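Local coordinates for protein transcriptional regulator, TetR family (Legionella pneumophila subsp. pneumophila str. Philadelphia 1, PDB 3ON4) that probably binds DNA and regulates transcription as a dimeric, all-helical member of the TetR family, at residues I15-E20 and I62-D67; A21-D26 and M106-M111. All blocks are in the same frame, centred on the assembly; numbering follows the deposited sequence. Where two conformers were deposited one is given.

Contact 1: residues I15-E20 and I62-D67; sequences ILAVAE and ISWHTD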
ATOM      1  N   ILE A  15      -5.632 -24.641   4.890  1.00 16.70           N
ATOM      2  CA  ILE A  15      -4.328 -24.066   4.527  1.00 15.80           C
ATOM      3  C   ILE A  15      -4.553 -22.733   3.835  1.00 15.70           C
ATOM      4  O   ILE A  15      -3.933 -21.724   4.176  1.00 14.94           O
ATOM      5  CB  ILE A  15      -3.480 -24.991   3.592  1.00 15.74           C
ATOM      6  CG1 ILE A  15      -2.988 -26.218   4.347  1.00 15.78           C
ATOM      7  CG2 ILE A  15      -2.290 -24.184   3.017  1.00 14.13           C
ATOM      8  CD1 ILE A  15      -2.555 -27.419   3.460  1.00 18.37           C
ATOM      9  N   LEU A  16      -5.465 -22.724   2.872  1.00 16.42           N
ATOM     10  CA  LEU A  16      -5.770 -21.501   2.153  1.00 16.09           C
ATOM     11  C   LEU A  16      -6.253 -20.394   3.112  1.00 16.16           C
ATOM     12  O   LEU A  16      -5.794 -19.250   3.026  1.00 14.42           O
ATOM     13  CB  LEU A  16      -6.809 -21.753   1.068  1.00 17.98           C
ATOM     14  CG  LEU A  16      -6.290 -22.524  -0.152  1.00 18.55           C
ATOM     15  CD1 LEU A  16      -7.477 -23.071  -0.980  1.00 20.37           C
ATOM     16  CD2 LEU A  16      -5.361 -21.637  -0.984  1.00 18.02           C
ATOM     17  N   ALA A  17      -7.135 -20.756   4.035  1.00 15.97           N
ATOM     18  CA  ALA A  17      -7.717 -19.743   4.939  1.00 17.36           C
ATOM     19  C   ALA A  17      -6.670 -19.110   5.873  1.00 16.67           C
ATOM     20  O   ALA A  17      -6.669 -17.873   6.082  1.00 16.32           O
ATOM     21  CB  ALA A  17      -8.904 -20.330   5.724  1.00 18.01           C
ATOM     22  N   VAL A  18      -5.768 -19.926   6.417  0.68 17.04           N
ATOM     23  CA  VAL A  18      -4.722 -19.376   7.304  0.68 17.01           C
ATOM     24  C   VAL A  18      -3.675 -18.627   6.486  0.68 15.91           C
ATOM     25  O   VAL A  18      -3.210 -17.574   6.907  0.68 15.32           O
ATOM     26  CB  VAL A  18      -4.018 -20.440   8.179  0.68 17.97           C
ATOM     27  CG1 VAL A  18      -3.250 -19.741   9.345  0.68 17.67           C
ATOM     28  CG2 VAL A  18      -5.000 -21.411   8.717  0.68 19.62           C
ATOM     29  N   ALA A  19      -3.339 -19.125   5.289  1.00 15.42           N
ATOM     30  CA  ALA A  19      -2.360 -18.440   4.437  1.00 14.70           C
ATOM     31  C   ALA A  19      -2.862 -17.046   4.077  1.00 14.31           C
ATOM     32  O   ALA A  19      -2.122 -16.038   4.150  1.00 13.80           O
ATOM     33  CB  ALA A  19      -2.052 -19.273   3.160  1.00 13.69           C
ATOM     34  N   GLU A  20      -4.138 -16.990   3.711  1.00 14.30           N
ATOM     35  CA  GLU A  20      -4.795 -15.735   3.408  1.00 14.92           C
ATOM     36  C   GLU A  20      -4.659 -14.743   4.580  1.00 14.25           C
ATOM     37  O   GLU A  20      -4.314 -13.582   4.383  1.00 13.89           O
ATOM     38  CB  GLU A  20      -6.266 -15.991   3.088  1.00 15.68           C
ATOM     39  CG  GLU A  20      -7.044 -14.754   2.654  1.00 17.50           C
ATOM     40  CD  GLU A  20      -8.554 -15.019   2.514  1.00 23.23           C
ATOM     41  OE1 GLU A  20      -9.204 -15.472   3.489  1.00 24.09           O
ATOM     42  OE2 GLU A  20      -9.094 -14.740   1.428  1.00 26.82           O
ATOM     43  N   ILE A  62      -4.659 -16.074  -3.926  1.00 15.89           N
ATOM     44  CA  ILE A  62      -5.185 -14.871  -4.586  1.00 17.19           C
ATOM     45  C   ILE A  62      -6.381 -15.258  -5.454  1.00 17.69           C
ATOM     46  O   ILE A  62      -7.380 -14.556  -5.468  1.00 17.48           O
ATOM     47  CB  ILE A  62      -4.172 -14.118  -5.441  1.00 17.96           C
ATOM     48  CG1 ILE A  62      -2.962 -13.703  -4.633  1.00 21.72           C
ATOM     49  CG2 ILE A  62      -4.839 -12.837  -6.028  1.00 21.02           C
ATOM     50  CD1 ILE A  62      -1.713 -13.378  -5.499  1.00 24.84           C
ATOM     51  N   SER A  63      -6.284 -16.384  -6.157  1.00 19.29           N
ATOM     52  CA  SER A  63      -7.371 -16.837  -7.005  1.00 20.89           C
ATOM     53  C   SER A  63      -8.676 -17.078  -6.206  1.00 21.69           C
ATOM     54  O   SER A  63      -9.758 -16.627  -6.608  1.00 21.53           O
ATOM     55  CB  SER A  63      -6.946 -18.088  -7.793  1.00 22.52           C
ATOM     56  OG  SER A  63      -7.975 -18.525  -8.660  1.00 24.25           O
ATOM     57  N   TRP A  64      -8.553 -17.784  -5.072  1.00 20.34           N
ATOM     58  CA  TRP A  64      -9.663 -18.015  -4.163  1.00 21.31           C
ATOM     59  C   TRP A  64     -10.272 -16.707  -3.632  1.00 21.05           C
ATOM     60  O   TRP A  64     -11.508 -16.502  -3.655  1.00 20.55           O
ATOM     61  CB  TRP A  64      -9.141 -18.822  -2.993  1.00 21.41           C
ATOM     62  CG  TRP A  64     -10.126 -19.185  -1.963  1.00 24.54           C
ATOM     63  CD1 TRP A  64     -11.355 -19.751  -2.155  1.00 29.32           C
ATOM     64  CD2 TRP A  64      -9.948 -19.069  -0.549  1.00 25.72           C
ATOM     65  NE1 TRP A  64     -11.970 -19.966  -0.940  1.00 32.00           N
ATOM     66  CE2 TRP A  64     -11.117 -19.567   0.063  1.00 30.94           C
ATOM     67  CE3 TRP A  64      -8.909 -18.576   0.266  1.00 25.49           C
ATOM     68  CZ2 TRP A  64     -11.283 -19.589   1.457  1.00 30.96           C
ATOM     69  CZ3 TRP A  64      -9.077 -18.597   1.639  1.00 26.98           C
ATOM     70  CH2 TRP A  64     -10.250 -19.103   2.222  1.00 29.23           C
ATOM     71  N   HIS A  65      -9.397 -15.810  -3.178  1.00 19.45           N
ATOM     72  CA  HIS A  65      -9.835 -14.540  -2.619  1.00 19.97           C
ATOM     73  C   HIS A  65     -10.577 -13.718  -3.662  1.00 19.59           C
ATOM     74  O   HIS A  65     -11.594 -13.104  -3.344  1.00 21.48           O
ATOM     75  CB  HIS A  65      -8.630 -13.737  -2.117  1.00 18.62           C
ATOM     76  CG  HIS A  65      -8.982 -12.476  -1.381  1.00 18.87           C
ATOM     77  ND1 HIS A  65      -9.294 -12.462  -0.041  1.00 19.68           N
ATOM     78  CD2 HIS A  65      -8.978 -11.178  -1.775  1.00 22.29           C
ATOM     79  CE1 HIS A  65      -9.510 -11.216   0.349  1.00 22.07           C
ATOM     80  NE2 HIS A  65      -9.315 -10.416  -0.683  1.00 20.27           N
ATOM     81  N   THR A  66     -10.054 -13.679  -4.885  1.00 19.75           N
ATOM     82  CA  THR A  66     -10.711 -12.953  -5.983  1.00 20.54           C
ATOM     83  C   THR A  66     -12.109 -13.515  -6.286  1.00 22.02           C
ATOM     84  O   THR A  66     -13.059 -12.755  -6.502  1.00 22.27           O
ATOM     85  CB  THR A  66      -9.864 -12.954  -7.261  1.00 21.51           C
ATOM     86  OG1 THR A  66      -8.562 -12.400  -6.974  1.00 19.73           O
ATOM     87  CG2 THR A  66     -10.550 -12.123  -8.376  1.00 22.49           C
ATOM     88  N   ASP A  67     -12.231 -14.839  -6.285  1.00 22.20           N
ATOM     89  CA  ASP A  67     -13.516 -15.483  -6.479  1.00 24.07           C
ATOM     90  C   ASP A  67     -14.517 -15.102  -5.386  1.00 24.07           C
ATOM     91  O   ASP A  67     -15.691 -14.892  -5.668  1.00 24.47           O
ATOM     92  CB  ASP A  67     -13.357 -17.005  -6.504  1.00 24.77           C
ATOM     93  CG  ASP A  67     -12.785 -17.521  -7.816  1.00 29.51           C
ATOM     94  OD1 ASP A  67     -12.714 -16.762  -8.813  1.00 31.12           O
ATOM     95  OD2 ASP A  67     -12.420 -18.717  -7.849  1.00 31.47           O
TER
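Trp-64 and His-65 meet Leu-16, Ala-17 and Glu-20 where helix 54-77 crosses helix 11-26, a helix-helix contact toward the protein surface. The two short axes pass 10.6 Å apart, nearly perpendicular at -88°. Trp-64 is the residue most covered by the other helix. Its CG is anti to the backbone N (chi1 -179°), and the six-membered ring reaches across to the other helix. Leu-16 CB lies over one face of that ring, offset toward the rim. It is 4.2 Å from the ring centroid, a CH-pi contact. Ala-17 CB touches Trp-64 CH2 at 3.9 Å. In the TetR fold, helix 11-26 packs in this way against the long helix 54-77, which runs from the DNA-binding domain into the C-terminal domain. Helix 33-40, on the predicted helix-turn-helix, packs on Ile-15, Val-18 and Ala-19. Glu-20 adds a polar bond to the crossing. Its extended chain brings the carboxylate to His-65, whose ND1 donates to Glu-20 OE2 at 2.7 Å. The bond is nearly straight, 167° at the hydrogen. OE2 lies near the plane of the imidazole, at its edge, while ND1 approaches from above the carboxylate plane. The other oxygen, Glu-20 OE1, lies 3.6 Å from Trp-64 CZ3. It forms a salt bridge with Lys-68, which also makes a cation-pi contact with Trp-64.

Contact 2: residues A21-D26 and M106-M111; sequences ALIQKD and MCLGGM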
ATOM      1  N   ALA A  21      -4.940 -15.226   5.778  1.00 14.24           N
ATOM      2  CA  ALA A  21      -4.851 -14.445   6.987  1.00 14.56           C
ATOM      3  C   ALA A  21      -3.432 -13.962   7.244  1.00 14.35           C
ATOM      4  O   ALA A  21      -3.224 -12.768   7.508  1.00 13.90           O
ATOM      5  CB  ALA A  21      -5.356 -15.237   8.190  1.00 15.37           C
ATOM      6  N   LEU A  22      -2.459 -14.870   7.139  1.00 14.24           N
ATOM      7  CA  LEU A  22      -1.057 -14.506   7.357  1.00 14.83           C
ATOM      8  C   LEU A  22      -0.572 -13.460   6.351  1.00 15.34           C
ATOM      9  O   LEU A  22       0.137 -12.516   6.735  1.00 17.29           O
ATOM     10  CB  LEU A  22      -0.167 -15.759   7.329  1.00 14.80           C
ATOM     11  CG  LEU A  22      -0.400 -16.678   8.539  1.00 17.89           C
ATOM     12  CD1 LEU A  22       0.374 -17.982   8.368  1.00 17.98           C
ATOM     13  CD2 LEU A  22      -0.035 -15.980   9.853  1.00 22.48           C
ATOM     14  N   ILE A  23      -0.961 -13.613   5.087  1.00 15.15           N
ATOM     15  CA  ILE A  23      -0.543 -12.683   4.035  1.00 14.81           C
ATOM     16  C   ILE A  23      -1.159 -11.312   4.307  1.00 14.47           C
ATOM     17  O   ILE A  23      -0.446 -10.280   4.269  1.00 14.23           O
ATOM     18  CB  ILE A  23      -0.887 -13.194   2.615  1.00 15.28           C
ATOM     19  CG1 ILE A  23      -0.032 -14.436   2.291  1.00 14.67           C
ATOM     20  CG2 ILE A  23      -0.659 -12.063   1.584  1.00 15.62           C
ATOM     21  CD1 ILE A  23      -0.541 -15.232   1.041  1.00 13.71           C
ATOM     22  N   GLN A  24      -2.444 -11.296   4.636  1.00 14.01           N
ATOM     23  CA  GLN A  24      -3.131 -10.054   4.970  1.00 14.61           C
ATOM     24  C   GLN A  24      -2.583  -9.341   6.202  1.00 15.48           C
ATOM     25  O   GLN A  24      -2.750  -8.132   6.320  1.00 15.41           O
ATOM     26  CB  GLN A  24      -4.629 -10.264   5.146  1.00 15.25           C
ATOM     27  CG  GLN A  24      -5.360 -10.604   3.860  1.00 15.33           C
ATOM     28  CD  GLN A  24      -6.839 -10.621   4.072  1.00 15.29           C
ATOM     29  OE1 GLN A  24      -7.413 -11.661   4.372  1.00 18.37           O
ATOM     30  NE2 GLN A  24      -7.468  -9.449   3.967  1.00 15.37           N
ATOM     31  N   LYS A  25      -1.992 -10.084   7.141  1.00 15.72           N
ATOM     32  CA  LYS A  25      -1.467  -9.476   8.365  1.00 16.90           C
ATOM     33  C   LYS A  25      -0.024  -9.005   8.144  1.00 17.58           C
ATOM     34  O   LYS A  25       0.331  -7.867   8.460  1.00 18.65           O
ATOM     35  CB  LYS A  25      -1.506 -10.466   9.537  1.00 17.58           C
ATOM     36  CG  LYS A  25      -2.922 -10.772  10.043  1.00 19.61           C
ATOM     37  CD  LYS A  25      -2.929 -11.857  11.087  1.00 21.03           C
ATOM     38  CE  LYS A  25      -4.332 -12.123  11.588  1.00 21.38           C
ATOM     39  NZ  LYS A  25      -4.336 -13.060  12.749  1.00 25.51           N
ATOM     40  N   ASP A  26       0.790  -9.886   7.572  1.00 17.93           N
ATOM     41  CA  ASP A  26       2.258  -9.722   7.595  1.00 19.03           C
ATOM     42  C   ASP A  26       2.914  -9.612   6.244  1.00 17.52           C
ATOM     43  O   ASP A  26       4.033  -9.072   6.147  1.00 18.43           O
ATOM     44  CB  ASP A  26       2.913 -10.912   8.298  1.00 19.54           C
ATOM     45  CG  ASP A  26       2.518 -11.035   9.753  1.00 25.71           C
ATOM     46  OD1 ASP A  26       2.105 -10.039  10.396  1.00 26.11           O
ATOM     47  OD2 ASP A  26       2.628 -12.168  10.268  1.00 31.10           O
HETATM   48  N   MSE A 106      -4.757  -6.053   6.285  1.00 14.74           N
HETATM   49  CA  MSE A 106      -4.694  -5.260   5.067  1.00 15.05           C
HETATM   50  C   MSE A 106      -5.416  -6.022   3.958  1.00 14.40           C
HETATM   51  O   MSE A 106      -5.595  -7.247   4.033  1.00 14.59           O
HETATM   52  CB  MSE A 106      -3.217  -5.039   4.698  1.00 15.48           C
HETATM   53  CG  MSE A 106      -2.933  -4.242   3.439  1.00 16.46           C
HETATM   54 SE   MSE A 106      -3.774  -2.492   3.439  0.64 17.50          SE
HETATM   55  CE  MSE A 106      -3.333  -1.966   1.634  1.00 16.70           C
ATOM     56  N   CYS A 107      -5.805  -5.298   2.915  1.00 13.91           N
ATOM     57  CA  CYS A 107      -6.319  -5.899   1.684  1.00 14.54           C
ATOM     58  C   CYS A 107      -5.318  -6.910   1.153  1.00 13.74           C
ATOM     59  O   CYS A 107      -4.129  -6.595   1.072  1.00 13.92           O
ATOM     60  CB  CYS A 107      -6.494  -4.806   0.626  1.00 14.62           C
ATOM     61  SG  CYS A 107      -7.026  -5.408  -1.027  1.00 16.52           S
ATOM     62  N   LEU A 108      -5.769  -8.107   0.789  1.00 14.03           N
ATOM     63  CA  LEU A 108      -4.853  -9.104   0.201  1.00 14.19           C
ATOM     64  C   LEU A 108      -4.215  -8.592  -1.094  1.00 14.16           C
ATOM     65  O   LEU A 108      -3.005  -8.780  -1.350  1.00 14.17           O
ATOM     66  CB  LEU A 108      -5.582 -10.403  -0.108  1.00 15.25           C
ATOM     67  CG  LEU A 108      -4.741 -11.599  -0.529  1.00 16.93           C
ATOM     68  CD1 LEU A 108      -3.928 -12.169   0.676  1.00 20.43           C
ATOM     69  CD2 LEU A 108      -5.633 -12.668  -1.111  1.00 21.53           C
ATOM     70  N   GLY A 109      -5.020  -7.925  -1.910  1.00 14.69           N
ATOM     71  CA  GLY A 109      -4.526  -7.334  -3.136  1.00 15.06           C
ATOM     72  C   GLY A 109      -3.462  -6.280  -2.877  1.00 14.23           C
ATOM     73  O   GLY A 109      -2.411  -6.243  -3.549  1.00 13.17           O
ATOM     74  N   GLY A 110      -3.732  -5.401  -1.910  1.00 13.32           N
ATOM     75  CA  GLY A 110      -2.794  -4.367  -1.521  1.00 12.33           C
ATOM     76  C   GLY A 110      -1.463  -4.939  -1.045  1.00 13.00           C
ATOM     77  O   GLY A 110      -0.389  -4.401  -1.368  1.00 12.85           O
HETATM   78  N   MSE A 111      -1.525  -6.016  -0.268  1.00 13.19           N
HETATM   79  CA  MSE A 111      -0.313  -6.664   0.202  1.00 13.24           C
HETATM   80  C   MSE A 111       0.529  -7.189  -0.954  1.00 13.75           C
HETATM   81  O   MSE A 111       1.769  -6.935  -1.033  1.00 13.86           O
HETATM   82  CB  MSE A 111      -0.655  -7.777   1.179  1.00 13.31           C
HETATM   83  CG  MSE A 111      -1.086  -7.258   2.543  1.00 13.17           C
HETATM   84 SE   MSE A 111       0.273  -6.161   3.398  0.62 16.20          SE
HETATM   85  CE  MSE A 111       0.253  -7.046   5.161  1.00 15.03           C
TER
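Gln-24 and Met-106 join the last turn of helix 11-26, in the DNA-binding domain, to the loop that leads into helix 108-115 of the C-terminal domain. Gln-24 holds both backbone polar atoms of Met-106. Met-106 N donates to Gln-24 O at 2.9 Å. Gln-24 NE2 returns a bond to Met-106 O, also at 2.9 Å, with an angle of 153° at the hydrogen. That oxygen lies close to the plane of the side-chain amide. Gln-24 NE2 also bonds to Leu-98 O, which helps to fix the rotation of the amide. Just after Met-106, Cys-107 is the N-cap of helix 108-115. Its SG accepts from Gly-110 N. Leu-108 turns its CD1 back toward helix 11-26. There CD1 meets Ile-23 CG2 at 3.4 Å, tighter than usual for two carbons, and Gln-24 CG at 3.8 Å. The selenomethionine side chain of Met-111 bends at chi2 (-59°) and again beyond it. Its CE methyl ends among the last carbonyls of the helix, 3.4 Å from Gln-24 O and 3.4 Å from Lys-25 O. Lys-25 O accepts a hydrogen bond from Arg-171, while Lys-25 NZ forms a salt bridge with Glu-103. Met-111 also packs on Ser-114 of the second subunit. This is the junction between the N-terminal helix-turn-helix domain and the helical C-terminal domain, as found in TetR regulators.

Helix 11-26 carries one segment of each contact, and the two centres are 10 Å apart. Contact 1 sets the middle of this helix against helix 54-77. Contact 2 sets its C-terminal end against the start of helix 108-115. The two contacts touch through Leu-108, whose CD2 packs 3.3 Å from His-65 CB. Leu-108 CD1 also approaches Glu-20 O at 4.0 Å. Leu-108 and Ile-23 both pack on Val-61, so helices 11-26, 54-77 and 108-115 share one core. A bound sodium ion, sited at Ser-114 and Asp-115, lies about 5 Å from the Met-111 side chain, next to contact 2.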